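Local coordinates for protein phospho-2-dehydro-3-deoxyheptonate aldolase (PDB 3TQK) that probably catalyses the condensation of phosphoenolpyruvate with erythrose 4-phosphate to DAHP, the first step of chorismate biosynthesis, and binds manganese in its TIM barrel, at residues I67-K72 and V325-T330; I105-P108 and S113-I116; I180-A185 and D195-A200; C284-I287 and D292-G295. One frame throughout, in Å; residues are numbered along the deposited sequence.

Contact 1: I67-K72 and V325-T330; sequences IEYATK and VDFEET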
# COMPACT_ATOMS: atom_id res chain seq x y z
N ILE A 67 20.62 19.11 -11.18
CA ILE A 67 21.21 19.34 -12.50
C ILE A 67 22.74 19.31 -12.42
O ILE A 67 23.40 18.62 -13.21
CB ILE A 67 20.72 20.68 -13.11
CG1 ILE A 67 19.24 20.60 -13.51
CG2 ILE A 67 21.59 21.09 -14.31
CD1 ILE A 67 18.96 19.71 -14.70
N GLU A 68 23.33 20.03 -11.46
CA GLU A 68 24.79 19.99 -11.32
C GLU A 68 25.30 18.57 -11.09
O GLU A 68 26.29 18.17 -11.70
CB GLU A 68 25.29 20.91 -10.21
CG GLU A 68 26.81 21.06 -10.21
CD GLU A 68 27.31 21.95 -9.09
OE1 GLU A 68 28.41 21.68 -8.57
OE2 GLU A 68 26.60 22.91 -8.73
N TYR A 69 24.64 17.81 -10.22
CA TYR A 69 24.99 16.40 -9.99
C TYR A 69 24.93 15.62 -11.30
O TYR A 69 25.83 14.83 -11.60
CB TYR A 69 24.04 15.76 -8.96
CG TYR A 69 24.39 14.32 -8.63
CD1 TYR A 69 23.82 13.27 -9.33
CD2 TYR A 69 25.29 14.02 -7.62
CE1 TYR A 69 24.14 11.96 -9.04
CE2 TYR A 69 25.62 12.71 -7.32
CZ TYR A 69 25.04 11.68 -8.04
OH TYR A 69 25.35 10.37 -7.76
N ALA A 70 23.86 15.84 -12.06
CA ALA A 70 23.62 15.11 -13.30
C ALA A 70 24.72 15.35 -14.32
O ALA A 70 25.14 14.42 -15.01
CB ALA A 70 22.30 15.49 -13.90
N THR A 71 25.18 16.59 -14.40
CA THR A 71 26.28 16.96 -15.28
C THR A 71 27.52 16.12 -14.97
O THR A 71 28.15 15.57 -15.87
CB THR A 71 26.62 18.45 -15.13
OG1 THR A 71 25.41 19.22 -15.27
CG2 THR A 71 27.66 18.88 -16.18
N LYS A 72 27.87 16.05 -13.69
CA LYS A 72 29.00 15.24 -13.26
C LYS A 72 28.78 13.77 -13.60
O LYS A 72 29.69 13.11 -14.08
CB LYS A 72 29.26 15.41 -11.76
CG LYS A 72 30.06 16.68 -11.40
CD LYS A 72 30.24 16.84 -9.87
CE LYS A 72 31.69 17.17 -9.49
NZ LYS A 72 32.23 18.38 -10.18
N VAL A 325 26.80 8.99 -0.05
CA VAL A 325 28.23 9.14 -0.34
C VAL A 325 28.44 10.34 -1.28
O VAL A 325 27.54 10.73 -2.01
CB VAL A 325 28.85 7.86 -0.95
CG1 VAL A 325 28.65 6.68 -0.01
CG2 VAL A 325 28.25 7.54 -2.33
N ASP A 326 29.63 10.94 -1.23
CA ASP A 326 29.94 12.03 -2.17
C ASP A 326 30.27 11.46 -3.57
O ASP A 326 30.33 10.24 -3.74
CB ASP A 326 31.03 12.99 -1.62
CG ASP A 326 32.37 12.30 -1.34
OD1 ASP A 326 32.83 11.50 -2.18
OD2 ASP A 326 32.97 12.60 -0.28
N PHE A 327 30.43 12.34 -4.55
CA PHE A 327 30.65 11.92 -5.94
C PHE A 327 32.00 11.23 -6.15
O PHE A 327 32.10 10.26 -6.90
CB PHE A 327 30.54 13.10 -6.90
CG PHE A 327 30.38 12.70 -8.34
CD1 PHE A 327 29.15 12.28 -8.82
CD2 PHE A 327 31.47 12.70 -9.20
CE1 PHE A 327 29.00 11.89 -10.14
CE2 PHE A 327 31.33 12.32 -10.52
CZ PHE A 327 30.09 11.91 -10.98
N GLU A 328 33.04 11.76 -5.51
CA GLU A 328 34.37 11.17 -5.56
C GLU A 328 34.27 9.69 -5.21
O GLU A 328 34.78 8.85 -5.95
CB GLU A 328 35.29 11.90 -4.59
CG GLU A 328 36.73 11.40 -4.52
CD GLU A 328 37.58 12.26 -3.60
OE1 GLU A 328 37.01 13.14 -2.92
OE2 GLU A 328 38.82 12.06 -3.54
N GLU A 329 33.58 9.37 -4.11
CA GLU A 329 33.43 7.98 -3.68
C GLU A 329 32.58 7.19 -4.68
O GLU A 329 32.83 6.01 -4.91
CB GLU A 329 32.84 7.90 -2.26
CG GLU A 329 33.08 6.53 -1.58
CD GLU A 329 32.64 6.46 -0.11
OE1 GLU A 329 32.48 7.51 0.55
OE2 GLU A 329 32.47 5.32 0.39
N THR A 330 31.58 7.86 -5.26
CA THR A 330 30.74 7.24 -6.29
C THR A 330 31.54 6.81 -7.52
O THR A 330 31.27 5.74 -8.08
CB THR A 330 29.59 8.18 -6.73
OG1 THR A 330 28.88 8.63 -5.57
CG2 THR A 330 28.63 7.45 -7.65
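Lys72 and Phe327 bring the two backbones closest, their CA atoms 8.2 Å apart, where the middle of helix 63-80 meets the first turn of helix 327-344; no hydrogen bond crosses between the segments. Phe327 carries the contact. Its CG lies anti to the backbone N (chi1 -165°), which swings the ring out toward the other helix, and the ring is met there from two directions. Over one face sits CB of Lys72, 3.9 Å from the ring centroid and only 18° off the ring normal, a CH-pi contact. At the rim, CZ of Phe327 lies 3.3 Å from the backbone O of Lys72. The other partner is Tyr69, toward whose ring face Phe327 turns its edge: an offset edge-to-face pair with planes at 88° and centroids 5.7 Å apart. A lysine suits this exposed place because its aliphatic root packs on the ring while the bent chain carries the ammonium group away. Asp326 is the N-cap of the second helix, its OD1 accepting from Glu329 N at 3.0 Å, and Thr330 OG1 turns back to Asp326 O at 2.8 Å, so the turn bearing Phe327 is fastened from within. The hydroxyls of Tyr69 and Thr330 both hydrogen-bond to Ser300 OG, the residue after the manganese ligand Glu299 in the chain. Beneath the helix pair, Tyr69 and Ala70 rest on Met88 of barrel strand 84-89, while helix 116-132 flanks Ile67 and Ala70 and helix 276-289 borders Val325 and Glu329.

Contact 2: I105-P108 and S113-I116; sequences INDP and SYNI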
# COMPACT_ATOMS: atom_id res chain seq x y z
N ILE A 105 7.58 16.60 -4.16
CA ILE A 105 6.24 16.74 -4.73
C ILE A 105 5.24 17.27 -3.70
O ILE A 105 4.47 18.18 -4.00
CB ILE A 105 5.75 15.41 -5.37
CG1 ILE A 105 6.51 15.17 -6.68
CG2 ILE A 105 4.27 15.43 -5.63
CD1 ILE A 105 6.26 13.78 -7.31
N ASN A 106 5.27 16.73 -2.49
CA ASN A 106 4.30 17.11 -1.46
C ASN A 106 4.51 18.53 -0.96
O ASN A 106 3.55 19.23 -0.64
CB ASN A 106 4.36 16.13 -0.28
CG ASN A 106 3.20 16.31 0.70
OD1 ASN A 106 2.06 15.97 0.40
ND2 ASN A 106 3.49 16.83 1.89
N ASP A 107 5.77 18.96 -0.89
CA ASP A 107 6.09 20.24 -0.29
C ASP A 107 7.43 20.75 -0.82
O ASP A 107 8.43 20.75 -0.09
CB ASP A 107 6.10 20.06 1.23
CG ASP A 107 6.31 21.35 1.98
OD1 ASP A 107 5.90 22.44 1.52
OD2 ASP A 107 6.88 21.25 3.08
N PRO A 108 7.46 21.19 -2.11
CA PRO A 108 8.70 21.59 -2.79
C PRO A 108 9.44 22.74 -2.11
O PRO A 108 10.67 22.76 -2.12
CB PRO A 108 8.22 22.03 -4.18
CG PRO A 108 6.80 22.36 -4.00
CD PRO A 108 6.30 21.39 -3.00
N SER A 113 3.93 24.56 3.08
CA SER A 113 2.97 25.26 2.22
C SER A 113 2.22 24.25 1.33
O SER A 113 1.12 24.54 0.84
CB SER A 113 3.68 26.31 1.38
OG SER A 113 4.77 25.74 0.65
N TYR A 114 2.82 23.07 1.13
CA TYR A 114 2.18 21.93 0.47
C TYR A 114 1.73 22.23 -0.96
O TYR A 114 0.64 21.84 -1.38
CB TYR A 114 1.02 21.38 1.31
CG TYR A 114 1.46 20.90 2.67
CD1 TYR A 114 2.20 19.73 2.81
CD2 TYR A 114 1.15 21.62 3.83
CE1 TYR A 114 2.61 19.27 4.06
CE2 TYR A 114 1.56 21.17 5.08
CZ TYR A 114 2.29 20.00 5.18
OH TYR A 114 2.71 19.53 6.40
N ASN A 115 2.60 22.89 -1.73
CA ASN A 115 2.26 23.33 -3.07
C ASN A 115 2.51 22.18 -4.02
O ASN A 115 3.51 22.14 -4.74
CB ASN A 115 3.10 24.55 -3.45
CG ASN A 115 2.48 25.36 -4.58
OD1 ASN A 115 1.69 24.85 -5.39
ND2 ASN A 115 2.83 26.65 -4.64
N ILE A 116 1.57 21.24 -4.01
CA ILE A 116 1.74 20.01 -4.75
C ILE A 116 1.76 20.28 -6.24
O ILE A 116 2.52 19.66 -6.96
CB ILE A 116 0.69 18.94 -4.38
CG1 ILE A 116 0.80 18.59 -2.89
CG2 ILE A 116 0.88 17.67 -5.22
CD1 ILE A 116 -0.35 17.77 -2.33
O HOH W 1 5.41 23.57 -0.89
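The ring of Tyr114 has the side-chain amide of Asn106 at its edge, near the ring plane, with the amide and ring planes 69° apart. CB of Asp107 approaches the same ring obliquely, and His205 of the second subunit stacks on it. An aromatic residue suits this place, meeting its own loop at the rim and the neighbouring subunit by stacking. The carboxylate of Asp107 is the polar centre, and aspartate suits it because its two oxygens can serve several N-H donors. With CG anti to the backbone N (chi1 -175°), the group extends to the opposite limb of the loop, where OD1 accepts from Tyr114 N at 3.2 Å, the donor standing 51° out of the carboxylate plane. Ser113 N adds a weak bond to the same oxygen. A water donates to OD1 of Asp107 at 2.7 Å and to OG of Ser113, and accepts from Asn115 N at 3.0 Å. OD2 takes Asn112 N, and Ser113 OG bonds to Asp111 OD1, whose charge close to Asp107 OD1 is probably eased by these donors. Two CA-H...O contacts complete the join, Tyr114 CA to Asn106 O at 3.2 Å and Ile116 CA to Ile105 O at 3.4 Å. Pro108 packs its ring on the Asn115 carbonyl, CD 3.4 Å from O, and CG2 of Ile105 meets CG2 of Ile116 at 4.1 Å. Asn115 centres an inverse gamma turn and caps helix 116-132 by a weak bond from OD1 to Lys118 N, in an irregular loop after barrel strand 84-89 whose limbs are joined through Asp107 and a water, at the dimer interface.

Contact 3: I180-A185 and D195-A200; sequences IGFKNA and DAVKSA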
# COMPACT_ATOMS: atom_id res chain seq x y z
N ILE A 180 10.40 -2.29 -13.78
CA ILE A 180 10.04 -2.03 -12.39
C ILE A 180 10.72 -3.02 -11.44
O ILE A 180 10.63 -4.22 -11.63
CB ILE A 180 8.53 -2.16 -12.16
CG1 ILE A 180 7.75 -1.20 -13.05
CG2 ILE A 180 8.18 -1.90 -10.69
CD1 ILE A 180 8.03 0.27 -12.75
N GLY A 181 11.40 -2.51 -10.43
CA GLY A 181 11.90 -3.32 -9.34
C GLY A 181 11.00 -3.19 -8.11
O GLY A 181 10.47 -2.10 -7.83
N PHE A 182 10.83 -4.30 -7.39
CA PHE A 182 10.01 -4.36 -6.18
C PHE A 182 10.90 -4.67 -4.99
O PHE A 182 11.55 -5.73 -4.95
CB PHE A 182 8.97 -5.48 -6.28
CG PHE A 182 7.91 -5.26 -7.32
CD1 PHE A 182 8.19 -5.45 -8.66
CD2 PHE A 182 6.62 -4.90 -6.96
CE1 PHE A 182 7.20 -5.27 -9.64
CE2 PHE A 182 5.63 -4.73 -7.94
CZ PHE A 182 5.92 -4.91 -9.27
N LYS A 183 10.92 -3.78 -4.02
CA LYS A 183 11.75 -3.96 -2.83
C LYS A 183 11.19 -5.05 -1.93
O LYS A 183 9.97 -5.23 -1.84
CB LYS A 183 11.88 -2.63 -2.09
CG LYS A 183 12.72 -1.61 -2.87
CD LYS A 183 13.29 -0.50 -2.00
CE LYS A 183 14.73 -0.19 -2.39
NZ LYS A 183 15.37 0.78 -1.45
N ASN A 184 12.06 -5.80 -1.26
CA ASN A 184 11.58 -6.74 -0.27
C ASN A 184 10.96 -5.97 0.89
O ASN A 184 11.10 -4.75 0.96
CB ASN A 184 12.67 -7.72 0.18
CG ASN A 184 13.76 -7.08 0.99
OD1 ASN A 184 13.56 -6.72 2.15
ND2 ASN A 184 14.95 -6.99 0.41
N ALA A 185 10.23 -6.67 1.74
CA ALA A 185 9.48 -6.02 2.81
C ALA A 185 10.38 -5.42 3.89
O ALA A 185 11.54 -5.83 4.05
CB ALA A 185 8.50 -7.03 3.44
N ASP A 195 6.32 -12.52 -5.07
CA ASP A 195 4.87 -12.51 -5.33
C ASP A 195 4.47 -11.26 -6.12
O ASP A 195 3.62 -11.32 -7.01
CB ASP A 195 4.04 -12.55 -4.04
CG ASP A 195 4.35 -13.74 -3.15
OD1 ASP A 195 4.86 -14.78 -3.65
OD2 ASP A 195 4.09 -13.63 -1.93
N ALA A 196 5.06 -10.12 -5.79
CA ALA A 196 4.63 -8.88 -6.40
C ALA A 196 5.06 -8.85 -7.86
O ALA A 196 4.31 -8.40 -8.73
CB ALA A 196 5.19 -7.67 -5.65
N VAL A 197 6.29 -9.28 -8.10
CA VAL A 197 6.80 -9.39 -9.46
C VAL A 197 5.87 -10.30 -10.28
O VAL A 197 5.44 -9.93 -11.37
CB VAL A 197 8.25 -9.93 -9.49
CG1 VAL A 197 8.66 -10.32 -10.90
CG2 VAL A 197 9.23 -8.89 -8.93
N LYS A 198 5.54 -11.46 -9.73
CA LYS A 198 4.68 -12.42 -10.39
C LYS A 198 3.33 -11.81 -10.75
O LYS A 198 2.89 -11.91 -11.90
CB LYS A 198 4.47 -13.64 -9.50
CG LYS A 198 3.65 -14.77 -10.12
CD LYS A 198 4.25 -15.26 -11.42
CE LYS A 198 3.65 -16.61 -11.86
NZ LYS A 198 4.11 -16.94 -13.23
N SER A 199 2.69 -11.19 -9.77
CA SER A 199 1.39 -10.55 -9.97
C SER A 199 1.44 -9.49 -11.05
O SER A 199 0.51 -9.37 -11.84
CB SER A 199 0.88 -9.95 -8.67
OG SER A 199 -0.35 -9.29 -8.86
N ALA A 200 2.52 -8.73 -11.09
CA ALA A 200 2.68 -7.63 -12.04
C ALA A 200 2.84 -8.09 -13.50
O ALA A 200 2.62 -7.29 -14.43
CB ALA A 200 3.86 -6.73 -11.63
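Chi1 of -67° sets CG of Phe182 anti to its own carbonyl carbon, and the ring reaches from the strand to lie with one face against the backbone of helix 195-200. Val197 answers with chi1 168°, which puts CG2 beside its backbone N and within 3.6 Å of Phe182 CD1. Ala196 and Ala200, one turn apart, supply the other two touches: CB of Ala196 comes to 3.4 Å from CD2, and CB of Ala200 to 3.6 Å from CZ, of the Phe182 ring. Between these methyls the peptide joining Ala196 to Val197 lies over the centre of the ring, with Ala196 C 4.1 Å above the plane of Phe182. Alanines suit these positions because their short side chains let the flat ring come right up to the helix backbone, while the branched valine fills the space beside it. No hydrogen bond crosses, and all four residues are buried; the side-chain contacts are apolar, with the peptide group lying on the ring face besides. Strand 180-183 and helix 195-200 run nearly opposite ways, at 147°, with axes 8.7 Å apart at closest approach, as expected where a TIM-barrel helix returns along the outside of the strand it follows. Phe182 also packs on Ala173 of helix 167-173 and on Ile159 of the adjacent strand 156-159. Strand 226-230 borders the other side of strand 179-183, while the outer surface of the helix meets Thr97 and Thr98 of the second subunit.

Contact 4: C284-I287 and D292-G295; sequences CEQI and DIFG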
# COMPACT_ATOMS: atom_id res chain seq x y z
N CYS A 284 30.44 -7.02 -5.91
CA CYS A 284 31.37 -7.11 -7.04
C CYS A 284 32.02 -8.48 -7.12
O CYS A 284 32.14 -9.05 -8.20
CB CYS A 284 32.42 -6.01 -6.97
SG CYS A 284 31.70 -4.40 -7.29
N GLU A 285 32.43 -9.01 -5.97
CA GLU A 285 33.00 -10.36 -5.93
C GLU A 285 31.99 -11.36 -6.49
O GLU A 285 32.37 -12.27 -7.24
CB GLU A 285 33.44 -10.75 -4.50
CG GLU A 285 33.94 -12.20 -4.34
CD GLU A 285 35.34 -12.47 -4.93
OE1 GLU A 285 36.00 -11.54 -5.45
OE2 GLU A 285 35.78 -13.64 -4.86
N GLN A 286 30.72 -11.18 -6.14
CA GLN A 286 29.67 -12.07 -6.63
C GLN A 286 29.48 -11.91 -8.13
O GLN A 286 29.37 -12.90 -8.85
CB GLN A 286 28.34 -11.81 -5.93
CG GLN A 286 28.24 -12.37 -4.53
CD GLN A 286 26.88 -12.10 -3.92
OE1 GLN A 286 25.87 -12.65 -4.37
NE2 GLN A 286 26.83 -11.24 -2.92
N ILE A 287 29.42 -10.66 -8.59
CA ILE A 287 29.25 -10.34 -10.01
C ILE A 287 30.30 -11.00 -10.89
O ILE A 287 30.01 -11.39 -12.03
CB ILE A 287 29.26 -8.81 -10.22
CG1 ILE A 287 27.93 -8.21 -9.74
CG2 ILE A 287 29.50 -8.47 -11.69
CD1 ILE A 287 27.93 -6.71 -9.61
N ASP A 292 23.76 -13.72 -11.75
CA ASP A 292 22.48 -13.57 -11.01
C ASP A 292 22.15 -12.13 -10.61
O ASP A 292 20.98 -11.75 -10.61
CB ASP A 292 22.48 -14.42 -9.73
CG ASP A 292 22.40 -15.92 -10.00
OD1 ASP A 292 21.90 -16.34 -11.06
OD2 ASP A 292 22.81 -16.68 -9.11
N ILE A 293 23.18 -11.37 -10.22
CA ILE A 293 23.02 -9.97 -9.88
C ILE A 293 23.19 -9.18 -11.16
O ILE A 293 24.21 -9.32 -11.84
CB ILE A 293 24.06 -9.50 -8.84
CG1 ILE A 293 23.94 -10.31 -7.54
CG2 ILE A 293 23.88 -8.01 -8.54
CD1 ILE A 293 25.14 -10.16 -6.56
N PHE A 294 22.18 -8.39 -11.52
CA PHE A 294 22.27 -7.52 -12.70
C PHE A 294 22.49 -6.05 -12.37
O PHE A 294 22.91 -5.29 -13.25
CB PHE A 294 21.02 -7.62 -13.58
CG PHE A 294 19.85 -6.78 -13.10
CD1 PHE A 294 19.74 -5.45 -13.46
CD2 PHE A 294 18.84 -7.35 -12.33
CE1 PHE A 294 18.67 -4.69 -13.05
CE2 PHE A 294 17.76 -6.59 -11.90
CZ PHE A 294 17.68 -5.25 -12.27
N GLY A 295 22.18 -5.65 -11.14
CA GLY A 295 22.15 -4.23 -10.80
C GLY A 295 22.35 -3.92 -9.32
O GLY A 295 22.22 -4.80 -8.47
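Ile293 packs closely at its tip and more loosely at its root. The tip, CD1, lies against the flank of the extended Gln286 chain, touching CB at 3.7 Å and the amide, whose OE1 is nearest at 3.4 Å. At the root the fit is slacker: CB of Ile293 faces CG1 of Ile287 at 4.2 Å, the two branched chains crossing at about a right angle. The extended form of Ile293, with chi1 -60° and chi2 166°, is what sends CD1 out from the strand as far as the helix. Gln286, Ile287 and Ile293, the three residues that touch, are all buried, whereas Glu285 is exposed and Asp292 partly so. Ile287 also packs on Leu337 and Ala340 of helix 327-344, while Ile293 packs on Ile262 of the neighbouring barrel strand. Isoleucine suits both places, its branches filling the layer between strand and helix. A buried glutamine needs partners for its amide, and NE2 of Gln286 has two, Asp282 OD1 and Phe239 O. Arg344 NE bonds Ile287 O and its NH2 bonds Ile293 O, so one side chain of helix 327-344 bridges the helix and the strand. No hydrogen bond passes directly between the segments: they meet by van der Waals packing, apolar between the isoleucines and amide against methyl at Gln286, where the two NE2 bonds probably fix the rotation of the amide and so direct OE1 at CD1.

How the contacts relate
All four contacts belong to one TIM-barrel domain. Contact 1, at helices 63-80 and 327-344, joins early and late parts of the chain across 252 intervening residues; contacts 2, 3 and 4 follow one another within that span. Contact 2 lies in the loop before helix 116-132, while contacts 3 and 4 each seat a helix beside barrel strands, 179-183 and 293-299. The last two have centres about 19 Å apart, whereas contacts 2 and 4, about 38 Å apart, lie on opposite sides of the chain's centre. Contact 1 thus brings the helix after the first barrel strand beside the last helix, with the side chain of Tyr69 about 8 Å from that of Glu299, and contacts 2 and 3 reach the second subunit.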